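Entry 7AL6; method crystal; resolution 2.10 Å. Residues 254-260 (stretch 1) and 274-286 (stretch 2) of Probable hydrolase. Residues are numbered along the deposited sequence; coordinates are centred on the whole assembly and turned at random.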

# COMPACT_ATOMS: atom_id res chain seq x y z
N PHE A 254 5.66 -30.39 -29.51
CA PHE A 254 4.28 -30.08 -29.14
C PHE A 254 3.30 -30.69 -30.15
O PHE A 254 3.56 -30.69 -31.35
CB PHE A 254 4.06 -28.56 -29.04
CG PHE A 254 5.05 -27.84 -28.15
CD1 PHE A 254 5.77 -28.52 -27.18
CD2 PHE A 254 5.24 -26.48 -28.28
CE1 PHE A 254 6.67 -27.85 -26.38
CE2 PHE A 254 6.13 -25.81 -27.46
CZ PHE A 254 6.84 -26.49 -26.51
N GLU A 255 2.16 -31.19 -29.66
CA GLU A 255 1.05 -31.51 -30.54
C GLU A 255 0.46 -30.22 -31.11
O GLU A 255 0.29 -29.23 -30.40
CB GLU A 255 -0.04 -32.30 -29.79
CG GLU A 255 0.43 -33.63 -29.14
CD GLU A 255 -0.66 -34.28 -28.26
OE1 GLU A 255 -1.84 -34.23 -28.63
OE2 GLU A 255 -0.34 -34.87 -27.19
N ARG A 256 0.20 -30.20 -32.42
CA ARG A 256 -0.24 -28.99 -33.11
C ARG A 256 -1.58 -29.27 -33.76
O ARG A 256 -1.75 -30.30 -34.41
CB ARG A 256 0.79 -28.50 -34.14
CG ARG A 256 2.15 -28.12 -33.58
CD ARG A 256 3.17 -27.65 -34.68
NE ARG A 256 3.27 -28.59 -35.80
CZ ARG A 256 4.12 -29.62 -35.89
NH1 ARG A 256 5.00 -29.89 -34.94
NH2 ARG A 256 4.09 -30.40 -36.96
N HIS A 257 -2.54 -28.37 -33.57
CA HIS A 257 -3.84 -28.50 -34.22
C HIS A 257 -4.16 -27.18 -34.91
O HIS A 257 -4.19 -26.12 -34.27
CB HIS A 257 -4.93 -28.90 -33.22
CG HIS A 257 -4.90 -30.36 -32.87
ND1 HIS A 257 -4.04 -30.88 -31.93
CD2 HIS A 257 -5.56 -31.41 -33.41
CE1 HIS A 257 -4.19 -32.19 -31.88
NE2 HIS A 257 -5.12 -32.53 -32.76
N HIS A 258 -4.32 -27.24 -36.22
CA HIS A 258 -4.59 -26.07 -37.03
C HIS A 258 -6.09 -25.93 -37.15
O HIS A 258 -6.75 -26.87 -37.60
CB HIS A 258 -3.98 -26.21 -38.42
CG HIS A 258 -2.50 -26.20 -38.40
ND1 HIS A 258 -1.76 -27.34 -38.22
CD2 HIS A 258 -1.64 -25.16 -38.39
CE1 HIS A 258 -0.48 -27.01 -38.18
NE2 HIS A 258 -0.38 -25.70 -38.27
N LEU A 259 -6.62 -24.78 -36.75
CA LEU A 259 -8.07 -24.62 -36.80
C LEU A 259 -8.42 -23.28 -37.41
O LEU A 259 -7.60 -22.35 -37.42
CB LEU A 259 -8.70 -24.72 -35.40
CG LEU A 259 -8.66 -26.08 -34.72
CD1 LEU A 259 -9.06 -25.94 -33.24
CD2 LEU A 259 -9.61 -26.99 -35.44
N PRO A 260 -9.62 -23.14 -37.93
CA PRO A 260 -9.99 -21.87 -38.56
C PRO A 260 -10.23 -20.79 -37.51
O PRO A 260 -10.41 -21.06 -36.32
CB PRO A 260 -11.29 -22.20 -39.31
CG PRO A 260 -11.79 -23.44 -38.70
CD PRO A 260 -10.70 -24.14 -37.95
N GLN A 274 -16.08 -25.06 -29.62
CA GLN A 274 -16.26 -26.51 -29.63
C GLN A 274 -15.04 -27.22 -30.19
O GLN A 274 -14.68 -28.31 -29.75
CB GLN A 274 -17.47 -26.89 -30.47
CG GLN A 274 -18.77 -26.83 -29.75
CD GLN A 274 -19.96 -26.85 -30.70
OE1 GLN A 274 -20.98 -26.21 -30.44
NE2 GLN A 274 -19.84 -27.58 -31.80
N ALA A 275 -14.49 -26.66 -31.26
CA ALA A 275 -13.37 -27.29 -31.91
C ALA A 275 -12.16 -27.27 -31.00
O ALA A 275 -11.48 -28.28 -30.87
CB ALA A 275 -13.06 -26.59 -33.22
N VAL A 276 -11.88 -26.14 -30.36
CA VAL A 276 -10.81 -26.14 -29.37
C VAL A 276 -11.10 -27.13 -28.27
O VAL A 276 -10.24 -27.91 -27.86
CB VAL A 276 -10.57 -24.72 -28.82
CG1 VAL A 276 -9.52 -24.79 -27.71
CG2 VAL A 276 -10.13 -23.79 -29.96
N ALA A 277 -12.35 -27.17 -27.80
CA ALA A 277 -12.66 -28.07 -26.71
C ALA A 277 -12.41 -29.52 -27.08
O ALA A 277 -11.97 -30.33 -26.23
CB ALA A 277 -14.12 -27.85 -26.30
N ARG A 278 -12.74 -29.90 -28.32
CA ARG A 278 -12.54 -31.30 -28.71
C ARG A 278 -11.07 -31.65 -28.63
O ARG A 278 -10.70 -32.72 -28.14
CB ARG A 278 -13.03 -31.54 -30.14
CG ARG A 278 -14.51 -31.76 -30.26
CD ARG A 278 -14.91 -31.73 -31.76
NE ARG A 278 -16.36 -31.69 -32.00
CZ ARG A 278 -17.23 -32.55 -31.49
NH1 ARG A 278 -16.83 -33.57 -30.74
NH2 ARG A 278 -18.53 -32.41 -31.77
N VAL A 279 -10.21 -30.76 -29.09
CA VAL A 279 -8.75 -30.99 -29.08
C VAL A 279 -8.24 -31.14 -27.64
O VAL A 279 -7.67 -32.17 -27.35
CB VAL A 279 -8.03 -29.82 -29.77
CG1 VAL A 279 -6.55 -29.82 -29.47
CG2 VAL A 279 -8.28 -29.81 -31.26
N PHE A 280 -8.57 -30.20 -26.76
CA PHE A 280 -8.09 -30.15 -25.35
C PHE A 280 -8.70 -31.29 -24.53
O PHE A 280 -8.00 -31.82 -23.74
CB PHE A 280 -8.29 -28.76 -24.76
CG PHE A 280 -7.34 -27.74 -25.31
CD1 PHE A 280 -6.16 -28.12 -25.91
CD2 PHE A 280 -7.64 -26.39 -25.25
CE1 PHE A 280 -5.29 -27.18 -26.43
CE2 PHE A 280 -6.77 -25.45 -25.77
CZ PHE A 280 -5.60 -25.85 -26.35
N ALA A 281 -9.96 -31.64 -24.75
CA ALA A 281 -10.64 -32.72 -24.01
C ALA A 281 -9.92 -34.04 -24.28
O ALA A 281 -9.73 -34.78 -23.37
CB ALA A 281 -12.09 -32.78 -24.38
N ALA A 282 -9.53 -34.31 -25.51
CA ALA A 282 -8.76 -35.53 -25.80
C ALA A 282 -7.35 -35.45 -25.22
O ALA A 282 -6.86 -36.42 -24.67
CB ALA A 282 -8.72 -35.80 -27.30
N PHE A 283 -6.73 -34.29 -25.27
CA PHE A 283 -5.36 -34.09 -24.75
C PHE A 283 -5.31 -34.34 -23.23
O PHE A 283 -4.48 -35.10 -22.78
CB PHE A 283 -4.87 -32.70 -25.11
CG PHE A 283 -3.55 -32.33 -24.50
CD1 PHE A 283 -2.38 -32.90 -24.95
CD2 PHE A 283 -3.48 -31.42 -23.47
CE1 PHE A 283 -1.16 -32.56 -24.39
CE2 PHE A 283 -2.27 -31.08 -22.91
CZ PHE A 283 -1.11 -31.65 -23.37
N PHE A 284 -6.26 -33.79 -22.50
CA PHE A 284 -6.35 -33.86 -21.02
C PHE A 284 -6.69 -35.27 -20.55
O PHE A 284 -6.38 -35.55 -19.44
CB PHE A 284 -7.26 -32.77 -20.47
CG PHE A 284 -6.52 -31.47 -20.33
CD1 PHE A 284 -5.43 -31.37 -19.49
CD2 PHE A 284 -6.88 -30.37 -21.07
CE1 PHE A 284 -4.73 -30.19 -19.39
CE2 PHE A 284 -6.20 -29.19 -20.95
CZ PHE A 284 -5.11 -29.10 -20.12
N ALA A 285 -7.33 -36.07 -21.39
CA ALA A 285 -7.66 -37.48 -21.11
C ALA A 285 -6.39 -38.34 -21.12
O ALA A 285 -6.48 -39.45 -20.66
CB ALA A 285 -8.68 -37.98 -22.08
N ARG A 286 -5.27 -37.84 -21.62
CA ARG A 286 -3.98 -38.56 -21.68
C ARG A 286 -2.96 -37.89 -20.75
O ARG A 286 -3.03 -36.70 -20.52
CB ARG A 286 -3.41 -38.55 -23.09
CG ARG A 286 -4.27 -39.21 -24.14
CD ARG A 286 -3.55 -39.27 -25.46
NE ARG A 286 -3.85 -38.15 -26.33
CZ ARG A 286 -3.03 -37.15 -26.57
NH1 ARG A 286 -1.86 -37.08 -25.99
NH2 ARG A 286 -3.40 -36.21 -27.40
OXT ARG A 286 -2.10 -38.60 -20.27

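A strand and a helix that pack against each other usually do so through a sparse set of residues, because each element offers only one of its faces to the other. The contact between residues 254-260 and 274-286 of this probable hydrolase is a compact example. The strand and the helix run nearly antiparallel, with 167° between their N-to-C directions, and their axes approach to 10.1 Å. On the strand the periodicity is two: Glu255, His257 and Leu259 direct their CA-to-CB bonds toward the helix, while Arg256 between them points away. On the helix the matching positions come four apart, at Ala275, Val279 and Phe283, so that roughly one turn of helix advances along the partner as far as two strand residues. The register follows from this, Leu259 lying by Ala275, His257 by Val279 and Glu255 by Phe283.

Followed along the helix, the contact begins with apolar packing. Ala275 has only a methyl group to present, and Leu259 reaches it with the end of its side chain, CD1 of Leu259 lying 4.1 Å from CB of Ala275. The same CD1 stands 4.0 Å from the backbone C of Ala275, so the leucine rests against the main chain as well as the methyl. The next residue, Val276, sets its CA-to-CB bond sideways to the strand, yet its CG2 still comes within 4.1 Å of Leu259 CD1. One leucine methyl therefore touches two successive helical residues, and it extends to the following turn, where CG2 of Val279 is 4.4 Å away from Leu259 CD1.

Val279 meets two strand residues. Its CG2, the methyl near the leucine, also lies 3.8 Å from CG of His257, and its CG1 lies over one face of the His257 ring, 3.7 Å from His257 ND1. The Val279 CG1 atom is 4.0 Å from the centroid of the His257 ring and 24° off the ring normal, the geometry of a CH-pi contact. A histidine can thus join a largely apolar interface by offering its flat face to an aliphatic group.

One turn later, Phe283 marks the passage from apolar to charged chemistry. Its ring is approached at the edge, near its plane, by the carboxylate of Glu255, with Glu255 OE2 3.6 Å from Phe283 CD1. An edge-on approach brings the oxygen to the ring's C-H rim, which carries a slight positive charge, rather than to the electron-rich face.

The contact closes at the C-terminal residue, Arg286, whose guanidinium forms a salt bridge with Glu255. Two hydrogen bonds run side by side: Arg286 NH2 donates to Glu255 OE1 at 2.8 Å, and Arg286 NH1 donates to Glu255 OE2 at 2.9 Å, with N-H...acceptor angles of 157° and 160°. Each carboxylate oxygen thus receives its own donor. The worked example shows a modest interface, 321 Å² in all, graded from aliphatic packing at one end to paired charges at the other.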